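Local coordinates for uncharacterized protein Rv2277c (Mycobacterium tuberculosis, PDB 5VUG) that is uncharacterised, but has a TIM-barrel glycerophosphodiester phosphodiesterase domain and probably hydrolyses phosphoric diesters, at residues A15-T20 against P24-L29; V35-D40 against A275-R280; R180-N185 against D236-Q241. One frame throughout, in Å; residues are numbered along the deposited sequence.

Contact 1. Residues A15-T20 against P24-L29; sequences AHRAGT and PENTVL
In the loop after the first strand of the TIM barrel, Arg17 meets Glu25 and Asn26, joining two sequence hallmarks of the glycerophosphodiester phosphodiesterase family, His-Arg and Glu-Asn. The backbone supplies one tie: Asn26 N donates to Arg17 O at 2.9 Å. Glu25 OE1 is gripped twice. Arg17 NH2 reaches its syn side in a 2.9 Å salt bridge, while Thr20 OG1 donates to its anti side at 3.0 Å. Both donors come from the same face of the carboxylate, which is turned 50° from the guanidinium plane. Glu25 CG sits between its own backbone N and carbonyl carbon (chi1 60°), which lets the chain run alongside Arg17. The second oxygen, OE2, is bound by Arg58, so two arginines gather round this carboxylate. A water also bridges the backbones, accepting from Glu25 N and donating to Thr20 O. Asn26 OD1 is anchored by Thr45 N. His16, whose ring is covered on one face by Arg17 CG, bonds through NE2 to a glycerol, probably from the crystallisation liquor. His, Arg and Glu side chains lining the C-terminal end of a barrel strand are consistent with the active-site mouth of this family.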
ATOM      1  N   ALA A  15     -24.907  -6.468 -13.785  1.00  9.48           N
ATOM      2  CA  ALA A  15     -25.698  -5.374 -13.210  1.00  9.36           C
ATOM      3  C   ALA A  15     -25.476  -5.300 -11.701  1.00  8.65           C
ATOM      4  O   ALA A  15     -25.908  -6.190 -10.956  1.00  9.90           O
ATOM      5  CB  ALA A  15     -27.180  -5.557 -13.526  1.00 10.20           C
ATOM      6  N   HIS A  16     -24.846  -4.217 -11.244  1.00  9.70           N
ATOM      7  CA  HIS A  16     -24.509  -4.064  -9.831  1.00  9.02           C
ATOM      8  C   HIS A  16     -25.755  -3.742  -9.010  1.00  8.84           C
ATOM      9  O   HIS A  16     -26.371  -2.688  -9.199  1.00  8.79           O
ATOM     10  CB  HIS A  16     -23.496  -2.934  -9.682  1.00  9.81           C
ATOM     11  CG  HIS A  16     -22.982  -2.764  -8.289  1.00 10.57           C
ATOM     12  ND1 HIS A  16     -22.769  -1.526  -7.726  1.00 10.98           N
ATOM     13  CD2 HIS A  16     -22.632  -3.673  -7.348  1.00 10.03           C
ATOM     14  CE1 HIS A  16     -22.318  -1.675  -6.491  1.00 12.15           C
ATOM     15  NE2 HIS A  16     -22.221  -2.968  -6.237  1.00 12.18           N
ATOM     16  N   ARG A  17     -26.096  -4.623  -8.063  1.00  8.11           N
ATOM     17  CA  ARG A  17     -27.340  -4.508  -7.290  1.00  8.22           C
ATOM     18  C   ARG A  17     -28.547  -4.418  -8.221  1.00  9.89           C
ATOM     19  O   ARG A  17     -29.504  -3.684  -7.964  1.00 10.41           O
ATOM     20  CB  ARG A  17     -27.323  -3.338  -6.301  1.00 10.80           C
ATOM     21  CG  ARG A  17     -26.025  -3.147  -5.540  1.00 14.93           C
ATOM     22  CD  ARG A  17     -26.144  -1.891  -4.690  1.00 19.95           C
ATOM     23  NE  ARG A  17     -24.862  -1.469  -4.151  1.00 17.04           N
ATOM     24  CZ  ARG A  17     -24.571  -0.216  -3.840  1.00 14.14           C
ATOM     25  NH1 ARG A  17     -23.378   0.081  -3.357  1.00 18.45           N
ATOM     26  NH2 ARG A  17     -25.478   0.742  -4.013  1.00 13.38           N
ATOM     27  N   ALA A  18     -28.483  -5.170  -9.324  1.00 10.31           N
ATOM     28  CA  ALA A  18     -29.500  -5.183 -10.369  1.00 11.11           C
ATOM     29  C   ALA A  18     -29.572  -3.876 -11.146  1.00 11.93           C
ATOM     30  O   ALA A  18     -30.550  -3.640 -11.865  1.00 11.89           O
ATOM     31  CB  ALA A  18     -30.887  -5.614  -9.855  1.00 10.20           C
ATOM     32  N   GLY A  19     -28.541  -3.035 -11.044  1.00 10.80           N
ATOM     33  CA  GLY A  19     -28.473  -1.809 -11.819  1.00 12.09           C
ATOM     34  C   GLY A  19     -28.965  -0.582 -11.077  1.00 13.01           C
ATOM     35  O   GLY A  19     -29.908   0.086 -11.517  1.00 12.57           O
ATOM     36  N   THR A  20     -28.260  -0.249  -9.988  1.00 11.55           N
ATOM     37  CA  THR A  20     -28.714   0.721  -8.994  1.00 12.90           C
ATOM     38  C   THR A  20     -28.968   2.120  -9.572  1.00 12.57           C
ATOM     39  O   THR A  20     -29.785   2.872  -9.025  1.00 16.16           O
ATOM     40  CB  THR A  20     -27.690   0.732  -7.847  1.00 17.73           C
ATOM     41  OG1 THR A  20     -28.044   1.704  -6.862  1.00 18.15           O
ATOM     42  CG2 THR A  20     -26.311   1.032  -8.362  1.00 21.92           C
ATOM     43  N   PRO A  24     -34.703   1.186  -8.767  1.00 12.82           N
ATOM     44  CA  PRO A  24     -34.406   0.884  -7.355  1.00 12.23           C
ATOM     45  C   PRO A  24     -33.598  -0.393  -7.187  1.00 12.28           C
ATOM     46  O   PRO A  24     -33.994  -1.457  -7.675  1.00 13.49           O
ATOM     47  CB  PRO A  24     -35.801   0.756  -6.730  1.00 13.05           C
ATOM     48  CG  PRO A  24     -36.628   1.737  -7.541  1.00 12.67           C
ATOM     49  CD  PRO A  24     -36.113   1.583  -8.956  1.00 13.30           C
ATOM     50  N   GLU A  25     -32.446  -0.285  -6.531  1.00 10.00           N
ATOM     51  CA  GLU A  25     -31.523  -1.409  -6.477  1.00  9.51           C
ATOM     52  C   GLU A  25     -32.157  -2.603  -5.772  1.00  9.39           C
ATOM     53  O   GLU A  25     -33.000  -2.461  -4.883  1.00 12.08           O
ATOM     54  CB  GLU A  25     -30.233  -1.005  -5.767  1.00 10.07           C
ATOM     55  CG  GLU A  25     -30.423  -0.527  -4.329  1.00 11.08           C
ATOM     56  CD  GLU A  25     -29.111  -0.278  -3.646  1.00 12.05           C
ATOM     57  OE1 GLU A  25     -28.390   0.641  -4.072  1.00 17.57           O
ATOM     58  OE2 GLU A  25     -28.790  -1.012  -2.693  1.00 11.46           O
ATOM     59  N   ASN A  26     -31.752  -3.800  -6.189  1.00  8.12           N
ATOM     60  CA  ASN A  26     -32.153  -5.021  -5.500  1.00  9.04           C
ATOM     61  C   ASN A  26     -33.675  -5.219  -5.462  1.00 11.45           C
ATOM     62  O   ASN A  26     -34.219  -5.763  -4.498  1.00 11.36           O
ATOM     63  CB  ASN A  26     -31.531  -5.099  -4.102  1.00 11.11           C
ATOM     64  CG  ASN A  26     -30.052  -5.440  -4.143  1.00  9.76           C
ATOM     65  OD1 ASN A  26     -29.634  -6.347  -4.879  1.00 11.30           O
ATOM     66  ND2 ASN A  26     -29.247  -4.725  -3.344  1.00  9.52           N
ATOM     67  N   THR A  27     -34.371  -4.813  -6.530  1.00 11.54           N
ATOM     68  CA  THR A  27     -35.802  -5.074  -6.680  1.00  9.94           C
ATOM     69  C   THR A  27     -36.052  -5.896  -7.939  1.00 10.48           C
ATOM     70  O   THR A  27     -35.228  -5.928  -8.852  1.00 11.30           O
ATOM     71  CB  THR A  27     -36.636  -3.781  -6.754  1.00 11.28           C
ATOM     72  OG1 THR A  27     -36.260  -3.034  -7.919  1.00 12.84           O
ATOM     73  CG2 THR A  27     -36.430  -2.939  -5.489  1.00 13.91           C
ATOM     74  N   VAL A  28     -37.212  -6.562  -7.985  1.00 10.63           N
ATOM     75  CA  VAL A  28     -37.583  -7.315  -9.186  1.00 11.66           C
ATOM     76  C   VAL A  28     -37.740  -6.388 -10.390  1.00 12.89           C
ATOM     77  O   VAL A  28     -37.329  -6.731 -11.506  1.00 12.71           O
ATOM     78  CB  VAL A  28     -38.821  -8.199  -8.936  1.00 13.65           C
ATOM     79  CG1 VAL A  28     -39.353  -8.790 -10.260  1.00 16.26           C
ATOM     80  CG2 VAL A  28     -38.470  -9.308  -7.933  1.00 15.22           C
ATOM     81  N   LEU A  29     -38.294  -5.185 -10.183  1.00 13.92           N
ATOM     82  CA  LEU A  29     -38.370  -4.220 -11.282  1.00 13.73           C
ATOM     83  C   LEU A  29     -36.992  -3.976 -11.886  1.00 12.18           C
ATOM     84  O   LEU A  29     -36.817  -4.018 -13.111  1.00 13.80           O
ATOM     85  CB  LEU A  29     -39.016  -2.903 -10.828  1.00 14.48           C
ATOM     86  CG  LEU A  29     -39.123  -1.829 -11.928  1.00 14.91           C
ATOM     87  CD1 LEU A  29     -40.043  -2.300 -13.034  1.00 18.42           C
ATOM     88  CD2 LEU A  29     -39.603  -0.480 -11.389  1.00 18.17           C
TER
HETATM   89  O   HOH W   1     -31.187   2.290  -6.644  1.00 12.88           O

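Contact 2. Residues V35-D40 against A275-R280; sequences VAAGVD and AAQQWR
Gln277 and Ala37 bear most of this surface contact, in which the Schellman motif ending helix 28-36 meets the C-terminal end of helix 273-277. In the TIM barrel these are the helix after the first strand and the helix after the last, brought together where the barrel closes although 234 residues lie between the two segments. Gln277 turns its CG anti to the carbonyl carbon (chi1 -86°), and from there the extended chain lays its amide alongside the Ala37 backbone. Gln277 CG rests 3.2 Å from Ala37 O. Its NE2 also donates to Ala37 O, but this bond is weak, bent to 125° at the hydrogen. The methyl of Ala37 packs beside the same amide, with CB 4.0 Å from Gln277 NE2. Gly38 takes up the positive phi of the Schellman turn, and its N bonds back to Val35 O.

Asp40 and Arg280 approach from opposite directions, their planes 65° apart. Asp40 OD2 and Arg280 NH2 are 4.1 Å apart, beyond a salt bridge, and no N-H points at the carboxylate, so any direct attraction is probably only electrostatic. Each group has its own anchor outside the pair: Ile13 N donates to Asp40 OD2, and Asp10 forms a salt bridge with Arg280 NE. The two sides are joined through a water, which accepts from Arg280 NH2 at 2.8 Å and donates to both Asp40 OD2 and Gly38 O.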
ATOM      1  N   VAL A  35     -32.221  -7.459 -17.218  1.00 12.84           N
ATOM      2  CA  VAL A  35     -32.280  -8.518 -18.229  1.00 13.11           C
ATOM      3  C   VAL A  35     -32.633  -7.929 -19.590  1.00 13.84           C
ATOM      4  O   VAL A  35     -31.991  -8.231 -20.601  1.00 14.64           O
ATOM      5  CB  VAL A  35     -33.274  -9.620 -17.814  1.00 14.29           C
ATOM      6  CG1 VAL A  35     -33.386 -10.678 -18.907  1.00 15.96           C
ATOM      7  CG2 VAL A  35     -32.864 -10.267 -16.493  1.00 13.69           C
ATOM      8  N   ALA A  36     -33.663  -7.073 -19.631  1.00 13.20           N
ATOM      9  CA  ALA A  36     -34.105  -6.478 -20.888  1.00 17.42           C
ATOM     10  C   ALA A  36     -33.027  -5.604 -21.521  1.00 16.68           C
ATOM     11  O   ALA A  36     -33.006  -5.441 -22.752  1.00 18.38           O
ATOM     12  CB  ALA A  36     -35.375  -5.666 -20.648  1.00 18.25           C
ATOM     13  N   ALA A  37     -32.126  -5.041 -20.704  1.00 16.09           N
ATOM     14  CA  ALA A  37     -31.009  -4.243 -21.194  1.00 15.91           C
ATOM     15  C   ALA A  37     -29.823  -5.086 -21.644  1.00 13.40           C
ATOM     16  O   ALA A  37     -28.784  -4.522 -22.002  1.00 18.26           O
ATOM     17  CB  ALA A  37     -30.560  -3.222 -20.138  1.00 16.50           C
ATOM     18  N   GLY A  38     -29.937  -6.410 -21.623  1.00 11.97           N
ATOM     19  CA  GLY A  38     -28.924  -7.258 -22.214  1.00 12.81           C
ATOM     20  C   GLY A  38     -27.767  -7.642 -21.325  1.00 12.72           C
ATOM     21  O   GLY A  38     -26.739  -8.094 -21.845  1.00 13.57           O
ATOM     22  N   VAL A  39     -27.893  -7.502 -20.004  1.00 12.92           N
ATOM     23  CA  VAL A  39     -26.765  -7.852 -19.138  1.00 12.68           C
ATOM     24  C   VAL A  39     -26.476  -9.350 -19.208  1.00 11.01           C
ATOM     25  O   VAL A  39     -27.339 -10.177 -19.537  1.00 13.36           O
ATOM     26  CB  VAL A  39     -26.976  -7.387 -17.688  1.00 10.30           C
ATOM     27  CG1 VAL A  39     -27.299  -5.892 -17.657  1.00 11.83           C
ATOM     28  CG2 VAL A  39     -28.041  -8.241 -16.996  1.00 11.26           C
ATOM     29  N   ASP A  40     -25.227  -9.701 -18.889  1.00 10.40           N
ATOM     30  CA  ASP A  40     -24.742 -11.076 -18.884  1.00 11.49           C
ATOM     31  C   ASP A  40     -24.665 -11.676 -17.488  1.00 12.97           C
ATOM     32  O   ASP A  40     -24.402 -12.877 -17.354  1.00 16.17           O
ATOM     33  CB  ASP A  40     -23.336 -11.120 -19.495  1.00 13.40           C
ATOM     34  CG  ASP A  40     -23.283 -10.481 -20.865  1.00 15.71           C
ATOM     35  OD1 ASP A  40     -23.875 -11.054 -21.804  1.00 17.86           O
ATOM     36  OD2 ASP A  40     -22.681  -9.391 -20.994  1.00 14.97           O
ATOM     37  N   ALA A 275     -26.590   2.515 -19.623  1.00 17.09           N
ATOM     38  CA  ALA A 275     -25.384   3.153 -20.144  1.00 17.64           C
ATOM     39  C   ALA A 275     -24.445   2.125 -20.758  1.00 18.35           C
ATOM     40  O   ALA A 275     -23.819   2.384 -21.794  1.00 18.66           O
ATOM     41  CB  ALA A 275     -24.671   3.920 -19.031  1.00 18.11           C
ATOM     42  N   ALA A 276     -24.350   0.943 -20.139  1.00 17.84           N
ATOM     43  CA  ALA A 276     -23.423  -0.083 -20.608  1.00 17.91           C
ATOM     44  C   ALA A 276     -23.819  -0.624 -21.976  1.00 17.74           C
ATOM     45  O   ALA A 276     -22.944  -1.036 -22.747  1.00 18.40           O
ATOM     46  CB  ALA A 276     -23.312  -1.215 -19.584  1.00 18.84           C
ATOM     47  N   GLN A 277     -25.121  -0.626 -22.289  1.00 19.28           N
ATOM     48  CA  GLN A 277     -25.580  -0.993 -23.628  1.00 19.08           C
ATOM     49  C   GLN A 277     -24.830  -0.220 -24.704  1.00 19.04           C
ATOM     50  O   GLN A 277     -24.495  -0.776 -25.754  1.00 22.65           O
ATOM     51  CB  GLN A 277     -27.072  -0.691 -23.779  1.00 25.40           C
ATOM     52  CG  GLN A 277     -28.014  -1.762 -23.313  1.00 28.20           C
ATOM     53  CD  GLN A 277     -29.445  -1.473 -23.736  1.00 30.65           C
ATOM     54  OE1 GLN A 277     -29.875  -0.319 -23.759  1.00 32.44           O
ATOM     55  NE2 GLN A 277     -30.182  -2.519 -24.091  1.00 34.49           N
ATOM     56  N   GLN A 278     -24.569   1.069 -24.463  1.00 18.67           N
ATOM     57  CA  GLN A 278     -23.897   1.901 -25.454  1.00 19.23           C
ATOM     58  C   GLN A 278     -22.448   1.496 -25.675  1.00 18.18           C
ATOM     59  O   GLN A 278     -21.862   1.879 -26.693  1.00 19.70           O
ATOM     60  CB  GLN A 278     -23.961   3.372 -25.042  1.00 20.64           C
ATOM     61  CG  GLN A 278     -25.369   3.856 -24.780  1.00 25.70           C
ATOM     62  CD  GLN A 278     -26.247   3.741 -26.004  1.00 33.62           C
ATOM     63  OE1 GLN A 278     -25.859   4.154 -27.098  1.00 34.75           O
ATOM     64  NE2 GLN A 278     -27.433   3.164 -25.833  1.00 35.93           N
ATOM     65  N   TRP A 279     -21.858   0.742 -24.751  1.00 16.41           N
ATOM     66  CA  TRP A 279     -20.478   0.309 -24.900  1.00 17.30           C
ATOM     67  C   TRP A 279     -20.340  -0.870 -25.846  1.00 15.47           C
ATOM     68  O   TRP A 279     -19.215  -1.214 -26.232  1.00 16.28           O
ATOM     69  CB  TRP A 279     -19.918  -0.087 -23.538  1.00 16.16           C
ATOM     70  CG  TRP A 279     -19.854   1.036 -22.560  1.00 17.27           C
ATOM     71  CD1 TRP A 279     -19.897   2.378 -22.829  1.00 20.60           C
ATOM     72  CD2 TRP A 279     -19.734   0.913 -21.142  1.00 17.11           C
ATOM     73  NE1 TRP A 279     -19.806   3.093 -21.657  1.00 21.28           N
ATOM     74  CE2 TRP A 279     -19.704   2.215 -20.609  1.00 21.61           C
ATOM     75  CE3 TRP A 279     -19.650  -0.176 -20.272  1.00 18.25           C
ATOM     76  CZ2 TRP A 279     -19.592   2.457 -19.239  1.00 22.46           C
ATOM     77  CZ3 TRP A 279     -19.529   0.060 -18.917  1.00 19.53           C
ATOM     78  CH2 TRP A 279     -19.506   1.368 -18.411  1.00 20.25           C
ATOM     79  N   ARG A 280     -21.452  -1.485 -26.237  1.00 18.58           N
ATOM     80  CA  ARG A 280     -21.432  -2.660 -27.091  1.00 24.47           C
ATOM     81  C   ARG A 280     -21.984  -2.382 -28.484  1.00 25.76           C
ATOM     82  O   ARG A 280     -22.181  -3.322 -29.258  1.00 27.41           O
ATOM     83  CB  ARG A 280     -22.146  -3.824 -26.403  1.00 26.86           C
ATOM     84  CG  ARG A 280     -21.569  -4.137 -25.017  1.00 29.35           C
ATOM     85  CD  ARG A 280     -21.957  -5.529 -24.542  1.00 32.30           C
ATOM     86  NE  ARG A 280     -21.300  -6.561 -25.339  1.00 34.87           N
ATOM     87  CZ  ARG A 280     -21.752  -7.806 -25.479  1.00 37.58           C
ATOM     88  NH1 ARG A 280     -21.085  -8.673 -26.233  1.00 37.10           N
ATOM     89  NH2 ARG A 280     -22.873  -8.182 -24.873  1.00 37.12           N
TER
HETATM   90  O   HOH W   2     -24.106  -7.358 -22.442  1.00 21.45           O

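Contact 3. Residues R180-N185 against D236-Q241; sequences RQRLFN and DCFRSQ
Arg182 NH1 is caught between an aromatic ring and a carboxylate: the face of Phe238 takes it up within this contact, with CE2 lying 3.1 Å from NH1, and Glu174 OE1 pairs with it in a salt bridge, while Arg182 NE and NH2 donate to the carbonyl oxygens of Pro194 and Gln195. This buried charged group is thus held along its edges by polar partners and fixed in its rotation. The guanidinium stands almost upright on the ring, the two planes 85° apart, and meets the aromatic surface with its edge. Arg182 CZ lies 4.6 Å from the centroid of Phe238 and 20° off the ring normal, a cation-pi arrangement. The aliphatic part of the arginine shares the same ring, for Arg182 CD makes a CH-pi contact at 4.0 Å from the Phe238 centroid.

The shape of the chain explains how one residue does both. Arg182 points at helix 232-239 because chi1 (-161°) places CG opposite its backbone N, and a bend at chi3 then carries the guanidinium across the phenyl ring.

Two further side chains complete the interface. Leu183 crosses Phe238 at about a right angle, placing CD2 3.6 Å from Phe238 CE1. Cys237 SG touches the arginine stem, 3.6 Å from Arg182 CD. That sulfur is bonded to Cys192 in a disulfide, which ties helix 232-239 covalently to the segment following helix 176-189, the same segment whose carbonyls bind Arg182. Arg180, whose CB points away from this contact, forms a salt bridge with Glu214 of the second subunit. The whole is the packing of two outer helices of a TIM barrel, with a disulfide from one to the segment after the other.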
ATOM      1  N   ARG A 180      -6.895  -9.435  -2.863  1.00 10.85           N
ATOM      2  CA  ARG A 180      -6.181  -8.186  -2.595  1.00 10.26           C
ATOM      3  C   ARG A 180      -4.686  -8.425  -2.415  1.00 11.89           C
ATOM      4  O   ARG A 180      -3.862  -7.636  -2.895  1.00 11.67           O
ATOM      5  CB  ARG A 180      -6.756  -7.499  -1.352  1.00 11.77           C
ATOM      6  CG  ARG A 180      -6.187  -6.095  -1.088  1.00 13.08           C
ATOM      7  CD  ARG A 180      -6.746  -5.450   0.194  1.00 13.96           C
ATOM      8  NE  ARG A 180      -6.561  -6.351   1.328  1.00 12.94           N
ATOM      9  CZ  ARG A 180      -7.544  -6.990   1.958  1.00 13.68           C
ATOM     10  NH1 ARG A 180      -8.815  -6.789   1.614  1.00 13.91           N
ATOM     11  NH2 ARG A 180      -7.252  -7.829   2.941  1.00 15.98           N
ATOM     12  N   GLN A 181      -4.319  -9.494  -1.704  1.00 11.41           N
ATOM     13  CA  GLN A 181      -2.910  -9.819  -1.509  1.00 11.00           C
ATOM     14  C   GLN A 181      -2.215 -10.070  -2.843  1.00 11.68           C
ATOM     15  O   GLN A 181      -1.113  -9.565  -3.089  1.00 11.87           O
ATOM     16  CB  GLN A 181      -2.793 -11.053  -0.622  1.00 12.60           C
ATOM     17  CG  GLN A 181      -1.360 -11.418  -0.306  1.00 14.98           C
ATOM     18  CD  GLN A 181      -0.744 -10.454   0.678  1.00 19.56           C
ATOM     19  OE1 GLN A 181      -1.203 -10.335   1.817  1.00 25.16           O
ATOM     20  NE2 GLN A 181       0.285  -9.744   0.244  1.00 20.37           N
ATOM     21  N   ARG A 182      -2.850 -10.852  -3.723  1.00 12.39           N
ATOM     22  CA  ARG A 182      -2.230 -11.156  -5.006  1.00 11.67           C
ATOM     23  C   ARG A 182      -2.093  -9.898  -5.857  1.00 10.85           C
ATOM     24  O   ARG A 182      -1.053  -9.684  -6.493  1.00 10.66           O
ATOM     25  CB  ARG A 182      -3.023 -12.237  -5.744  1.00 11.27           C
ATOM     26  CG  ARG A 182      -2.201 -12.915  -6.829  1.00 11.35           C
ATOM     27  CD  ARG A 182      -2.961 -13.983  -7.612  1.00 12.67           C
ATOM     28  NE  ARG A 182      -3.402 -15.118  -6.800  1.00 14.21           N
ATOM     29  CZ  ARG A 182      -4.648 -15.289  -6.369  1.00 14.22           C
ATOM     30  NH1 ARG A 182      -5.583 -14.390  -6.661  1.00 13.28           N
ATOM     31  NH2 ARG A 182      -4.961 -16.352  -5.648  1.00 16.05           N
ATOM     32  N   LEU A 183      -3.120  -9.042  -5.858  1.00 11.03           N
ATOM     33  CA  LEU A 183      -3.062  -7.816  -6.650  1.00  9.91           C
ATOM     34  C   LEU A 183      -1.977  -6.881  -6.141  1.00 11.04           C
ATOM     35  O   LEU A 183      -1.258  -6.266  -6.937  1.00 11.63           O
ATOM     36  CB  LEU A 183      -4.407  -7.098  -6.606  1.00 10.53           C
ATOM     37  CG  LEU A 183      -5.512  -7.720  -7.455  1.00 11.05           C
ATOM     38  CD1 LEU A 183      -6.825  -7.042  -7.096  1.00 10.83           C
ATOM     39  CD2 LEU A 183      -5.190  -7.590  -8.959  1.00 11.56           C
ATOM     40  N   PHE A 184      -1.857  -6.739  -4.818  1.00 10.62           N
ATOM     41  CA  PHE A 184      -0.841  -5.842  -4.285  1.00 10.44           C
ATOM     42  C   PHE A 184       0.562  -6.421  -4.420  1.00 11.09           C
ATOM     43  O   PHE A 184       1.517  -5.666  -4.650  1.00 11.74           O
ATOM     44  CB  PHE A 184      -1.181  -5.397  -2.861  1.00 12.77           C
ATOM     45  CG  PHE A 184      -2.105  -4.209  -2.820  1.00 14.22           C
ATOM     46  CD1 PHE A 184      -1.614  -2.930  -3.064  1.00 14.84           C
ATOM     47  CD2 PHE A 184      -3.465  -4.365  -2.587  1.00 13.65           C
ATOM     48  CE1 PHE A 184      -2.455  -1.825  -3.053  1.00 14.68           C
ATOM     49  CE2 PHE A 184      -4.317  -3.258  -2.572  1.00 13.71           C
ATOM     50  CZ  PHE A 184      -3.804  -1.988  -2.803  1.00 14.49           C
ATOM     51  N   ASN A 185       0.722  -7.740  -4.298  1.00 12.29           N
ATOM     52  CA  ASN A 185       2.031  -8.320  -4.599  1.00 13.50           C
ATOM     53  C   ASN A 185       2.422  -8.048  -6.047  1.00 13.95           C
ATOM     54  O   ASN A 185       3.556  -7.645  -6.332  1.00 14.72           O
ATOM     55  CB  ASN A 185       2.045  -9.824  -4.306  1.00 14.12           C
ATOM     56  CG  ASN A 185       2.381 -10.140  -2.854  1.00 14.85           C
ATOM     57  OD1 ASN A 185       3.097  -9.387  -2.189  1.00 17.62           O
ATOM     58  ND2 ASN A 185       1.867 -11.268  -2.356  1.00 13.31           N
ATOM     59  N   ASP A 236      -3.069 -11.570 -16.286  1.00 17.70           N
ATOM     60  CA  ASP A 236      -2.376 -12.794 -16.674  1.00 19.59           C
ATOM     61  C   ASP A 236      -1.965 -13.617 -15.460  1.00 19.08           C
ATOM     62  O   ASP A 236      -2.046 -14.852 -15.484  1.00 19.57           O
ATOM     63  CB  ASP A 236      -1.160 -12.467 -17.537  1.00 24.03           C
ATOM     64  CG  ASP A 236      -0.282 -13.690 -17.794  1.00 35.14           C
ATOM     65  OD1 ASP A 236       0.644 -13.960 -16.990  1.00 37.14           O
ATOM     66  OD2 ASP A 236      -0.534 -14.399 -18.792  1.00 39.25           O
ATOM     67  N   CYS A 237      -1.490 -12.958 -14.400  1.00 17.69           N
ATOM     68  CA  CYS A 237      -1.168 -13.674 -13.166  1.00 17.19           C
ATOM     69  C   CYS A 237      -2.376 -14.454 -12.648  1.00 18.19           C
ATOM     70  O   CYS A 237      -2.266 -15.639 -12.304  1.00 18.01           O
ATOM     71  CB  CYS A 237      -0.640 -12.694 -12.113  1.00 16.43           C
ATOM     72  SG  CYS A 237      -0.752 -13.262 -10.394  1.00 20.37           S
ATOM     73  N   PHE A 238      -3.548 -13.812 -12.602  1.00 15.25           N
ATOM     74  CA  PHE A 238      -4.739 -14.492 -12.094  1.00 14.84           C
ATOM     75  C   PHE A 238      -5.167 -15.640 -13.003  1.00 16.56           C
ATOM     76  O   PHE A 238      -5.524 -16.721 -12.519  1.00 16.59           O
ATOM     77  CB  PHE A 238      -5.897 -13.499 -11.938  1.00 13.62           C
ATOM     78  CG  PHE A 238      -5.909 -12.768 -10.617  1.00 11.57           C
ATOM     79  CD1 PHE A 238      -4.900 -11.872 -10.291  1.00 11.59           C
ATOM     80  CD2 PHE A 238      -6.939 -12.970  -9.706  1.00 12.44           C
ATOM     81  CE1 PHE A 238      -4.922 -11.196  -9.074  1.00 12.50           C
ATOM     82  CE2 PHE A 238      -6.971 -12.298  -8.493  1.00 13.13           C
ATOM     83  CZ  PHE A 238      -5.961 -11.416  -8.173  1.00 12.75           C
ATOM     84  N   ARG A 239      -5.114 -15.438 -14.319  1.00 18.34           N
ATOM     85  CA  ARG A 239      -5.844 -16.300 -15.237  1.00 22.10           C
ATOM     86  C   ARG A 239      -5.011 -17.372 -15.922  1.00 24.48           C
ATOM     87  O   ARG A 239      -5.581 -18.377 -16.367  1.00 25.45           O
ATOM     88  CB  ARG A 239      -6.537 -15.460 -16.310  1.00 22.22           C
ATOM     89  CG  ARG A 239      -7.732 -14.711 -15.773  1.00 25.87           C
ATOM     90  CD  ARG A 239      -8.701 -14.450 -16.884  1.00 32.14           C
ATOM     91  NE  ARG A 239      -8.178 -13.431 -17.776  1.00 32.74           N
ATOM     92  CZ  ARG A 239      -8.415 -13.392 -19.078  1.00 37.85           C
ATOM     93  NH1 ARG A 239      -7.899 -12.417 -19.815  1.00 34.26           N
ATOM     94  NH2 ARG A 239      -9.155 -14.341 -19.639  1.00 41.47           N
ATOM     95  N   SER A 240      -3.701 -17.192 -16.039  1.00 25.27           N
ATOM     96  CA  SER A 240      -2.911 -18.078 -16.885  1.00 25.44           C
ATOM     97  C   SER A 240      -2.849 -19.475 -16.282  1.00 28.72           C
ATOM     98  O   SER A 240      -2.394 -19.652 -15.145  1.00 31.58           O
ATOM     99  CB  SER A 240      -1.506 -17.517 -17.075  1.00 26.63           C
ATOM    100  OG  SER A 240      -0.759 -18.370 -17.919  1.00 30.78           O
ATOM    101  N   GLN A 241      -3.313 -20.465 -17.047  1.00 29.92           N
ATOM    102  CA  GLN A 241      -3.268 -21.877 -16.671  1.00 32.89           C
ATOM    103  C   GLN A 241      -4.045 -22.175 -15.393  1.00 29.45           C
ATOM    104  O   GLN A 241      -3.790 -23.183 -14.731  1.00 30.95           O
ATOM    105  CB  GLN A 241      -1.830 -22.404 -16.571  1.00 40.95           C
ATOM    106  CG  GLN A 241      -1.002 -22.175 -17.824  1.00 48.12           C
ATOM    107  CD  GLN A 241      -1.674 -22.717 -19.071  1.00 57.38           C
ATOM    108  OE1 GLN A 241      -2.117 -23.865 -19.105  1.00 61.33           O
ATOM    109  NE2 GLN A 241      -1.764 -21.884 -20.104  1.00 59.77           N
TER

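In the fold
Contacts 1 and 2 adjoin, their centres about 14 Å apart, and meet where Ala15 CB packs on Val39 CG1 at 4.1 Å; both use helix 28-36. They lie towards opposite ends of the barrel. Contact 1 lies at the strand C-termini beside a bound glycerol, about 5 Å from the Arg17 side chain, whereas contact 2 lies by the start of strand 41-48, with a calcium ion about 7 Å from the Asp40 side chain. Contact 3 is remote, its centre about 30 Å from that of contact 1 and across the chain's centre. In sequence it is nested within the loop closed by contact 2, and it sits near the subunit interface.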